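Local coordinates for protein alpha-galactosidase 1 (Saccharomyces cerevisiae, PDB 3LRK) that hydrolyses terminal, non-reducing alpha-D-galactose residues from alpha-D-galactosides such as galactose oligosaccharides, galactomannans and galactolipids, at residues 210-221 against 234-245; 181-189 against 200-209. The protein carries 1 engineered substitution. All coordinates share one frame; numbering follows the deposited sequence.

Contact 1 (210-221 against 234-245); sequences VTAEFTRPDSRC and GFHCSIMNILNK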
loop_
_atom_site.group_PDB
_atom_site.type_symbol
_atom_site.label_atom_id
_atom_site.label_comp_id
_atom_site.label_asym_id
_atom_site.label_seq_id
_atom_site.Cartn_x
_atom_site.Cartn_y
_atom_site.Cartn_z
ATOM N N VAL A 210 -4.368 18.135 -14.524
ATOM C CA VAL A 210 -5.225 17.826 -15.656
ATOM C C VAL A 210 -4.563 18.255 -16.972
ATOM O O VAL A 210 -3.652 19.087 -16.983
ATOM C CB VAL A 210 -6.631 18.499 -15.496
ATOM C CG1 VAL A 210 -6.576 19.981 -15.851
ATOM C CG2 VAL A 210 -7.694 17.771 -16.346
ATOM N N THR A 211 -5.023 17.651 -18.063
ATOM C CA THR A 211 -4.634 18.040 -19.407
ATOM C C THR A 211 -5.876 18.005 -20.296
ATOM O O THR A 211 -6.912 17.454 -19.900
ATOM C CB THR A 211 -3.486 17.143 -19.978
ATOM O OG1 THR A 211 -3.017 17.704 -21.210
ATOM C CG2 THR A 211 -3.950 15.706 -20.209
ATOM N N ALA A 212 -5.780 18.615 -21.477
ATOM C CA ALA A 212 -6.895 18.679 -22.418
ATOM C C ALA A 212 -7.126 17.343 -23.149
ATOM O O ALA A 212 -7.095 17.267 -24.387
ATOM C CB ALA A 212 -6.696 19.845 -23.418
ATOM N N GLU A 213 -7.352 16.293 -22.365
ATOM C CA GLU A 213 -7.676 14.972 -22.877
ATOM C C GLU A 213 -8.823 14.447 -22.032
ATOM O O GLU A 213 -8.793 14.573 -20.806
ATOM C CB GLU A 213 -6.484 14.016 -22.730
ATOM C CG GLU A 213 -5.307 14.298 -23.656
ATOM C CD GLU A 213 -5.592 13.950 -25.107
ATOM O OE1 GLU A 213 -6.576 13.232 -25.387
ATOM O OE2 GLU A 213 -4.809 14.394 -25.975
ATOM N N PHE A 214 -9.832 13.863 -22.673
ATOM C CA PHE A 214 -11.020 13.453 -21.924
ATOM C C PHE A 214 -10.820 12.114 -21.210
ATOM O O PHE A 214 -11.327 11.934 -20.108
ATOM C CB PHE A 214 -12.254 13.400 -22.829
ATOM C CG PHE A 214 -13.557 13.405 -22.076
ATOM C CD1 PHE A 214 -14.014 14.573 -21.458
ATOM C CD2 PHE A 214 -14.330 12.246 -21.980
ATOM C CE1 PHE A 214 -15.223 14.592 -20.762
ATOM C CE2 PHE A 214 -15.542 12.257 -21.285
ATOM C CZ PHE A 214 -15.983 13.436 -20.673
ATOM N N THR A 215 -10.072 11.194 -21.829
ATOM C CA THR A 215 -9.908 9.834 -21.296
ATOM C C THR A 215 -8.473 9.298 -21.326
ATOM O O THR A 215 -8.170 8.308 -20.658
ATOM C CB THR A 215 -10.757 8.787 -22.082
ATOM O OG1 THR A 215 -10.124 8.519 -23.336
ATOM C CG2 THR A 215 -12.199 9.241 -22.312
ATOM N N ARG A 216 -7.604 9.922 -22.115
ATOM C CA ARG A 216 -6.297 9.328 -22.457
ATOM C C ARG A 216 -5.422 8.942 -21.242
ATOM O O ARG A 216 -5.011 9.812 -20.470
ATOM C CB ARG A 216 -5.527 10.274 -23.389
ATOM C CG ARG A 216 -4.361 9.615 -24.131
ATOM C CD ARG A 216 -3.446 10.648 -24.793
ATOM N NE ARG A 216 -2.372 10.007 -25.555
ATOM C CZ ARG A 216 -1.253 9.499 -25.033
ATOM N NH1 ARG A 216 -1.027 9.545 -23.721
ATOM N NH2 ARG A 216 -0.352 8.936 -25.828
ATOM N N PRO A 217 -5.144 7.633 -21.064
ATOM C CA PRO A 217 -4.132 7.266 -20.080
ATOM C C PRO A 217 -2.765 7.820 -20.496
ATOM O O PRO A 217 -2.455 7.894 -21.692
ATOM C CB PRO A 217 -4.139 5.731 -20.120
ATOM C CG PRO A 217 -5.485 5.380 -20.710
ATOM C CD PRO A 217 -5.726 6.447 -21.716
ATOM N N ASP A 218 -1.979 8.244 -19.510
ATOM C CA ASP A 218 -0.680 8.840 -19.755
ATOM C C ASP A 218 0.331 8.254 -18.778
ATOM O O ASP A 218 0.051 8.133 -17.585
ATOM C CB ASP A 218 -0.751 10.368 -19.627
ATOM C CG ASP A 218 0.455 11.075 -20.251
ATOM O OD1 ASP A 218 1.583 10.901 -19.751
ATOM O OD2 ASP A 218 0.276 11.835 -21.230
ATOM N N SER A 219 1.510 7.903 -19.293
ATOM C CA SER A 219 2.567 7.307 -18.480
ATOM C C SER A 219 3.064 8.278 -17.392
ATOM O O SER A 219 3.616 7.852 -16.384
ATOM C CB SER A 219 3.730 6.874 -19.378
ATOM O OG SER A 219 4.238 8.005 -20.067
ATOM N N ARG A 220 2.855 9.577 -17.606
ATOM C CA ARG A 220 3.207 10.604 -16.613
ATOM C C ARG A 220 2.166 10.721 -15.488
ATOM O O ARG A 220 2.392 11.435 -14.509
ATOM C CB ARG A 220 3.417 11.967 -17.293
ATOM C CG ARG A 220 4.613 12.005 -18.251
ATOM C CD ARG A 220 4.531 13.202 -19.196
ATOM N NE ARG A 220 3.412 13.091 -20.138
ATOM C CZ ARG A 220 3.168 13.962 -21.114
ATOM N NH1 ARG A 220 3.958 15.014 -21.278
ATOM N NH2 ARG A 220 2.132 13.786 -21.931
ATOM N N CYS A 221 1.042 10.022 -15.647
ATOM C CA CYS A 221 -0.025 9.953 -14.641
ATOM C C CYS A 221 -0.326 8.478 -14.329
ATOM O O CYS A 221 -1.370 7.951 -14.737
ATOM C CB CYS A 221 -1.268 10.698 -15.135
ATOM S SG CYS A 221 -2.682 10.776 -13.992
ATOM N N GLY A 234 1.811 12.688 -10.337
ATOM C CA GLY A 234 2.253 12.969 -11.700
ATOM C C GLY A 234 1.478 14.116 -12.318
ATOM O O GLY A 234 1.029 15.021 -11.609
ATOM N N PHE A 235 1.316 14.065 -13.641
ATOM C CA PHE A 235 0.555 15.074 -14.389
ATOM C C PHE A 235 0.157 14.551 -15.770
ATOM O O PHE A 235 0.377 13.374 -16.068
ATOM C CB PHE A 235 1.251 16.460 -14.425
ATOM C CG PHE A 235 2.526 16.536 -15.255
ATOM C CD1 PHE A 235 2.858 17.732 -15.896
ATOM C CD2 PHE A 235 3.392 15.455 -15.384
ATOM C CE1 PHE A 235 4.033 17.845 -16.662
ATOM C CE2 PHE A 235 4.574 15.560 -16.135
ATOM C CZ PHE A 235 4.890 16.756 -16.781
ATOM N N HIS A 236 -0.446 15.419 -16.591
ATOM C CA HIS A 236 -1.111 14.994 -17.839
ATOM C C HIS A 236 -2.173 13.924 -17.594
ATOM O O HIS A 236 -2.378 13.015 -18.405
ATOM C CB HIS A 236 -0.084 14.573 -18.903
ATOM C CG HIS A 236 0.779 15.705 -19.351
ATOM N ND1 HIS A 236 0.455 16.505 -20.425
ATOM C CD2 HIS A 236 1.922 16.210 -18.832
ATOM C CE1 HIS A 236 1.380 17.436 -20.570
ATOM N NE2 HIS A 236 2.278 17.284 -19.611
ATOM N N CYS A 237 -2.863 14.063 -16.464
ATOM C CA CYS A 237 -3.970 13.187 -16.115
ATOM C C CYS A 237 -5.197 13.652 -16.893
ATOM O O CYS A 237 -5.441 14.847 -16.990
ATOM C CB CYS A 237 -4.244 13.257 -14.611
ATOM S SG CYS A 237 -2.864 12.757 -13.551
ATOM N N SER A 238 -5.946 12.713 -17.459
ATOM C CA SER A 238 -7.146 13.045 -18.236
ATOM C C SER A 238 -8.304 13.519 -17.355
ATOM O O SER A 238 -8.308 13.306 -16.144
ATOM C CB SER A 238 -7.606 11.852 -19.070
ATOM O OG SER A 238 -8.174 10.863 -18.238
ATOM N N ILE A 239 -9.282 14.160 -17.986
ATOM C CA ILE A 239 -10.490 14.654 -17.312
ATOM C C ILE A 239 -11.206 13.551 -16.503
ATOM O O ILE A 239 -11.475 13.724 -15.312
ATOM C CB ILE A 239 -11.420 15.355 -18.338
ATOM C CG1 ILE A 239 -10.802 16.705 -18.743
ATOM C CG2 ILE A 239 -12.851 15.522 -17.796
ATOM C CD1 ILE A 239 -11.216 17.218 -20.133
ATOM N N MET A 240 -11.464 12.418 -17.150
ATOM C CA MET A 240 -12.134 11.285 -16.523
ATOM C C MET A 240 -11.297 10.616 -15.442
ATOM O O MET A 240 -11.845 10.112 -14.463
ATOM C CB MET A 240 -12.538 10.238 -17.573
ATOM C CG MET A 240 -13.711 10.633 -18.473
ATOM S SD MET A 240 -15.209 11.127 -17.601
ATOM C CE MET A 240 -15.619 9.658 -16.647
ATOM N N ASN A 241 -9.978 10.583 -15.635
ATOM C CA ASN A 241 -9.060 10.055 -14.625
ATOM C C ASN A 241 -9.215 10.838 -13.324
ATOM O O ASN A 241 -9.297 10.242 -12.252
ATOM C CB ASN A 241 -7.601 10.102 -15.123
ATOM C CG ASN A 241 -6.579 9.758 -14.029
ATOM O OD1 ASN A 241 -6.269 10.583 -13.162
ATOM N ND2 ASN A 241 -6.018 8.552 -14.102
ATOM N N ILE A 242 -9.299 12.169 -13.441
ATOM C CA ILE A 242 -9.368 13.066 -12.286
ATOM C C ILE A 242 -10.757 13.040 -11.643
ATOM O O ILE A 242 -10.869 12.986 -10.419
ATOM C CB ILE A 242 -8.915 14.509 -12.658
ATOM C CG1 ILE A 242 -7.391 14.519 -12.883
ATOM C CG2 ILE A 242 -9.303 15.517 -11.576
ATOM C CD1 ILE A 242 -6.866 15.768 -13.536
ATOM N N LEU A 243 -11.805 13.047 -12.470
ATOM C CA LEU A 243 -13.170 12.916 -11.951
ATOM C C LEU A 243 -13.342 11.604 -11.174
ATOM O O LEU A 243 -13.954 11.583 -10.108
ATOM C CB LEU A 243 -14.207 12.993 -13.084
ATOM C CG LEU A 243 -15.674 12.914 -12.646
ATOM C CD1 LEU A 243 -16.063 14.112 -11.783
ATOM C CD2 LEU A 243 -16.567 12.805 -13.877
ATOM N N ASN A 244 -12.818 10.519 -11.726
ATOM C CA ASN A 244 -12.874 9.207 -11.070
ATOM C C ASN A 244 -12.150 9.171 -9.721
ATOM O O ASN A 244 -12.663 8.621 -8.743
ATOM C CB ASN A 244 -12.338 8.123 -12.003
ATOM C CG ASN A 244 -13.328 7.763 -13.114
ATOM O OD1 ASN A 244 -14.473 8.214 -13.118
ATOM N ND2 ASN A 244 -12.881 6.952 -14.058
ATOM N N LYS A 245 -10.957 9.751 -9.681
ATOM C CA LYS A 245 -10.236 9.956 -8.421
ATOM C C LYS A 245 -11.045 10.768 -7.393
ATOM O O LYS A 245 -11.028 10.459 -6.193
ATOM C CB LYS A 245 -8.875 10.601 -8.692
ATOM C CG LYS A 245 -7.861 9.613 -9.237
ATOM C CD LYS A 245 -6.634 10.318 -9.768
ATOM C CE LYS A 245 -5.576 9.311 -10.173
ATOM N NZ LYS A 245 -4.550 10.000 -11.009
HETATM O O HOH W 1 -0.996 18.271 -17.224
HETATM O O HOH W 2 -5.005 9.916 -17.605
#
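Asp-218 OD1, on a side chain that leans against His-236 of the other segment, is held twice by Arg-220. The backbone N of Arg-220 lies 2.8 Å from Asp-218 OD1, on the anti lone pair, closing an Asx turn, and NE arrives on the syn side. Arg-220 NH2 takes Asp-218 OD2, so the guanidinium grips the carboxylate side-on, close to its own plane. The same clamp probably helps hold the guanidinium flat on the imidazole of His-236, the centres 3.5 Å apart and the planes 5° apart; CZ lies over CG and CD2, NH1 over NE2. A bend at chi3 of Arg-220 (-67°) brings the group over the ring. Water 1 lies over the opposite ring face, and NH1 also pairs with Asp-379 of a second subunit, which places this stack at a subunit interface.

Cys-221 SG is joined to Cys-237 SG by a disulfide, and just before it Phe-235 N donates to Arg-220 O at 3.0 Å. Earlier in the loop, the carbonyls of Glu-213 and Phe-214 receive the first turn of helix 239-246: Ile-239 N reaches Glu-213 O at 2.9 Å, nearly straight (173°), and Met-240 N reaches Phe-214 O. Ser-238 OG caps the helix by accepting from Asn-241 N. Met-240 CG lies over one face of the Phe-214 ring, 3.7 Å from CE2, with SD oblique to it, a Met-aromatic contact. Val-210 CB presses tightly on Ile-242 CD1 (3.4 Å). This disulfide-pinned loop follows the sixth strand of the GH27 TIM barrel and leads into the next barrel helix.

Contact 2 (181-189 against 200-209); sequences VFYSLCNWG and IANSWRMSGD. Engineered in segment 181-189: Val-181 (natural residue Ile).
Ile-200 O points at the edge of the Tyr-183 ring, 3.1 Å from CD2, where the second segment enters a parallel beta-alpha-beta unit of the TIM barrel; strands 182-185 and 203-205 run 21° apart. Ala-201 CB fits tightly against Leu-185 CD1 (3.4 Å). Asn-202 joins the backbones from both directions: its N donates to Tyr-183 O, while CG, anti to the carbonyl carbon (chi1 -66°), carries OD1 to Tyr-183 N, which it meets on an in-plane lone pair at 3.2 Å. Asn-202 CB lies over one face of the Phe-182 ring, 3.5 Å from CE1, and ND2 turns to Asn-24 and Gly-256. Ser-203 O takes Leu-185 N at 2.8 Å. On the face carrying the two serines, Ser-203 OG and Ser-184 OG both donate to water 3, which in turn donates to Leu-185 O; Ser-203 OG also bonds to Gln-31. On the other face of the sheet Trp-204 CB packs beside Leu-185 CB, its NE1 reaching Asn-259.

Arg-205, a substrate-binding residue, continues the sheet through its N to Leu-185 O (2.9 Å), and water 4 ties its carbonyl to Asn-187 N and OD1, the latter also bonded to Thr-193. Bends at chi2 and chi3 fold its side chain past Cys-186 SG, so that Trp-188 CD1 sits over one guanidinium face, planes 52° apart. Its NH2 donates to both Ser-207 O and Asp-209 OD1. A leucine here would probably leave Ser-207 O without this donor and the proton donor Asp-209 without its ion-pair mate, its carboxylate freer to turn. Ser-207 O also touches Trp-188 CA (3.2 Å). Lastly, Asp-209 OD1 receives Arg-205 NH2 on its anti lone pair, 2.8 Å away.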
loop_
_atom_site.group_PDB
_atom_site.type_symbol
_atom_site.label_atom_id
_atom_site.label_comp_id
_atom_site.label_asym_id
_atom_site.label_seq_id
_atom_site.Cartn_x
_atom_site.Cartn_y
_atom_site.Cartn_z
ATOM N N VAL A 181 -6.616 35.747 3.485
ATOM C CA VAL A 181 -6.092 35.142 2.261
ATOM C C VAL A 181 -6.791 33.802 2.067
ATOM O O VAL A 181 -6.783 32.939 2.963
ATOM C CB VAL A 181 -4.529 34.996 2.311
ATOM C CG1 VAL A 181 -3.978 34.292 1.057
ATOM C CG2 VAL A 181 -3.851 36.358 2.513
ATOM N N PHE A 182 -7.434 33.651 0.912
ATOM C CA PHE A 182 -7.981 32.377 0.481
ATOM C C PHE A 182 -6.798 31.432 0.237
ATOM O O PHE A 182 -5.943 31.710 -0.609
ATOM C CB PHE A 182 -8.750 32.572 -0.831
ATOM C CG PHE A 182 -9.609 31.387 -1.229
ATOM C CD1 PHE A 182 -9.033 30.196 -1.677
ATOM C CD2 PHE A 182 -10.997 31.477 -1.162
ATOM C CE1 PHE A 182 -9.818 29.128 -2.045
ATOM C CE2 PHE A 182 -11.794 30.413 -1.536
ATOM C CZ PHE A 182 -11.205 29.233 -1.971
ATOM N N TYR A 183 -6.750 30.320 0.976
ATOM C CA TYR A 183 -5.575 29.431 0.929
ATOM C C TYR A 183 -5.876 28.152 0.135
ATOM O O TYR A 183 -6.667 27.299 0.564
ATOM C CB TYR A 183 -5.098 29.148 2.364
ATOM C CG TYR A 183 -3.817 28.332 2.531
ATOM C CD1 TYR A 183 -2.696 28.524 1.705
ATOM C CD2 TYR A 183 -3.724 27.397 3.564
ATOM C CE1 TYR A 183 -1.508 27.757 1.899
ATOM C CE2 TYR A 183 -2.571 26.651 3.771
ATOM C CZ TYR A 183 -1.472 26.828 2.956
ATOM O OH TYR A 183 -0.364 26.047 3.205
ATOM N N SER A 184 -5.248 28.057 -1.038
ATOM C CA SER A 184 -5.457 26.981 -1.997
ATOM C C SER A 184 -4.263 26.033 -1.984
ATOM O O SER A 184 -3.161 26.407 -2.359
ATOM C CB SER A 184 -5.660 27.581 -3.401
ATOM O OG SER A 184 -5.484 26.636 -4.445
ATOM N N LEU A 185 -4.486 24.806 -1.518
ATOM C CA LEU A 185 -3.433 23.784 -1.489
ATOM C C LEU A 185 -3.201 23.168 -2.859
ATOM O O LEU A 185 -4.143 22.925 -3.610
ATOM C CB LEU A 185 -3.806 22.679 -0.489
ATOM C CG LEU A 185 -3.330 22.753 0.969
ATOM C CD1 LEU A 185 -3.251 24.154 1.556
ATOM C CD2 LEU A 185 -4.097 21.797 1.886
ATOM N N CYS A 186 -1.934 22.916 -3.186
ATOM C CA CYS A 186 -1.604 22.248 -4.434
ATOM C C CYS A 186 -0.598 21.141 -4.147
ATOM O O CYS A 186 0.557 21.241 -4.534
ATOM C CB CYS A 186 -1.034 23.247 -5.458
ATOM S SG CYS A 186 -0.774 22.576 -7.132
ATOM N N ASN A 187 -1.048 20.093 -3.451
ATOM C CA ASN A 187 -0.206 18.937 -3.202
ATOM C C ASN A 187 -0.694 17.658 -3.883
ATOM O O ASN A 187 -0.243 16.567 -3.535
ATOM C CB ASN A 187 0.038 18.728 -1.688
ATOM C CG ASN A 187 -1.015 17.850 -1.024
ATOM O OD1 ASN A 187 -2.208 17.945 -1.323
ATOM N ND2 ASN A 187 -0.574 16.997 -0.099
ATOM N N TRP A 188 -1.621 17.797 -4.837
ATOM C CA TRP A 188 -2.033 16.694 -5.719
ATOM C C TRP A 188 -2.698 15.490 -5.007
ATOM O O TRP A 188 -2.662 14.359 -5.514
ATOM C CB TRP A 188 -0.836 16.197 -6.539
ATOM C CG TRP A 188 0.137 17.273 -6.945
ATOM C CD1 TRP A 188 -0.149 18.455 -7.606
ATOM C CD2 TRP A 188 1.556 17.257 -6.748
ATOM N NE1 TRP A 188 1.013 19.171 -7.804
ATOM C CE2 TRP A 188 2.072 18.456 -7.299
ATOM C CE3 TRP A 188 2.449 16.336 -6.162
ATOM C CZ2 TRP A 188 3.445 18.760 -7.286
ATOM C CZ3 TRP A 188 3.820 16.640 -6.153
ATOM C CH2 TRP A 188 4.296 17.843 -6.707
ATOM N N GLY A 189 -3.283 15.745 -3.841
ATOM C CA GLY A 189 -3.967 14.705 -3.049
ATOM C C GLY A 189 -3.046 13.879 -2.180
ATOM O O GLY A 189 -3.489 12.942 -1.505
ATOM N N ILE A 200 -7.189 23.796 7.880
ATOM C CA ILE A 200 -6.080 24.711 7.610
ATOM C C ILE A 200 -6.129 25.404 6.232
ATOM O O ILE A 200 -5.281 26.244 5.952
ATOM C CB ILE A 200 -4.705 23.977 7.721
ATOM C CG1 ILE A 200 -4.613 22.837 6.693
ATOM C CG2 ILE A 200 -4.462 23.455 9.159
ATOM C CD1 ILE A 200 -3.151 22.269 6.509
ATOM N N ALA A 201 -7.089 25.036 5.379
ATOM C CA ALA A 201 -7.151 25.542 3.996
ATOM C C ALA A 201 -8.577 25.627 3.452
ATOM O O ALA A 201 -9.487 24.995 3.987
ATOM C CB ALA A 201 -6.293 24.673 3.067
ATOM N N ASN A 202 -8.750 26.392 2.369
ATOM C CA ASN A 202 -10.047 26.575 1.718
ATOM C C ASN A 202 -10.318 25.634 0.546
ATOM O O ASN A 202 -11.474 25.389 0.186
ATOM C CB ASN A 202 -10.188 28.039 1.271
ATOM C CG ASN A 202 -10.251 28.994 2.446
ATOM O OD1 ASN A 202 -9.443 29.922 2.562
ATOM N ND2 ASN A 202 -11.219 28.766 3.336
ATOM N N SER A 203 -9.251 25.134 -0.078
ATOM C CA SER A 203 -9.374 24.136 -1.142
ATOM C C SER A 203 -8.050 23.360 -1.239
ATOM O O SER A 203 -7.014 23.815 -0.740
ATOM C CB SER A 203 -9.762 24.772 -2.499
ATOM O OG SER A 203 -8.699 25.530 -3.061
ATOM N N TRP A 204 -8.115 22.174 -1.834
ATOM C CA TRP A 204 -6.931 21.323 -2.032
ATOM C C TRP A 204 -7.025 20.582 -3.351
ATOM O O TRP A 204 -8.022 19.911 -3.637
ATOM C CB TRP A 204 -6.753 20.321 -0.873
ATOM C CG TRP A 204 -8.017 19.670 -0.462
ATOM C CD1 TRP A 204 -8.540 18.517 -0.958
ATOM C CD2 TRP A 204 -8.958 20.152 0.518
ATOM N NE1 TRP A 204 -9.743 18.236 -0.342
ATOM C CE2 TRP A 204 -10.024 19.225 0.563
ATOM C CE3 TRP A 204 -8.996 21.269 1.363
ATOM C CZ2 TRP A 204 -11.129 19.381 1.421
ATOM C CZ3 TRP A 204 -10.115 21.431 2.217
ATOM C CH2 TRP A 204 -11.150 20.481 2.236
ATOM N N ARG A 205 -5.982 20.708 -4.167
ATOM C CA ARG A 205 -5.855 19.856 -5.332
ATOM C C ARG A 205 -5.869 18.415 -4.833
ATOM O O ARG A 205 -5.274 18.120 -3.808
ATOM C CB ARG A 205 -4.558 20.175 -6.076
ATOM C CG ARG A 205 -4.629 21.516 -6.852
ATOM C CD ARG A 205 -5.296 21.334 -8.237
ATOM N NE ARG A 205 -4.598 20.268 -8.943
ATOM C CZ ARG A 205 -3.448 20.416 -9.594
ATOM N NH1 ARG A 205 -2.882 21.618 -9.722
ATOM N NH2 ARG A 205 -2.882 19.350 -10.133
ATOM N N MET A 206 -6.547 17.526 -5.548
ATOM C CA MET A 206 -6.653 16.148 -5.090
ATOM C C MET A 206 -6.054 15.186 -6.102
ATOM O O MET A 206 -6.226 13.977 -5.979
ATOM C CB MET A 206 -8.101 15.784 -4.754
ATOM C CG MET A 206 -9.177 16.314 -5.741
ATOM S SD MET A 206 -9.001 15.813 -7.478
ATOM C CE MET A 206 -9.233 14.035 -7.372
ATOM N N SER A 207 -5.379 15.736 -7.116
ATOM C CA SER A 207 -4.742 14.923 -8.162
ATOM C C SER A 207 -3.567 15.646 -8.826
ATOM O O SER A 207 -3.379 16.850 -8.633
ATOM C CB SER A 207 -5.764 14.518 -9.247
ATOM O OG SER A 207 -6.032 15.593 -10.140
ATOM N N GLY A 208 -2.796 14.901 -9.626
ATOM C CA GLY A 208 -1.809 15.490 -10.548
ATOM C C GLY A 208 -2.504 16.365 -11.586
ATOM O O GLY A 208 -3.731 16.310 -11.727
ATOM N N ASP A 209 -1.737 17.165 -12.323
ATOM C CA ASP A 209 -2.336 18.158 -13.231
ATOM C C ASP A 209 -3.210 17.519 -14.296
ATOM O O ASP A 209 -2.852 16.497 -14.870
ATOM C CB ASP A 209 -1.284 19.016 -13.929
ATOM C CG ASP A 209 -0.392 19.774 -12.968
ATOM O OD1 ASP A 209 -0.665 19.798 -11.744
ATOM O OD2 ASP A 209 0.597 20.351 -13.464
HETATM O O HOH W 3 -6.613 24.165 -4.290
HETATM O O HOH W 4 -3.691 19.915 -2.391
#

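Contact 2 is buried in the barrel, pairing two neighbouring parallel strands, with Arg-205 and Asp-209 of the active site at and beyond the C-terminal end of strand 203-205. Contact 1 follows it directly in the chain, is only partly buried, and ties the loop beyond that strand to the start of helix 239-246, partly against a second subunit. Regular parallel strand pairing dominates contact 2, whereas a disulfide, a guanidinium-imidazole stack and helix capping mark contact 1; waters bridge both. The two meet at their seam: Cys-237 N probably donates to Asp-209 O, Phe-235 CB packs on Asp-209 CB, and Ile-242 rests on Ser-207.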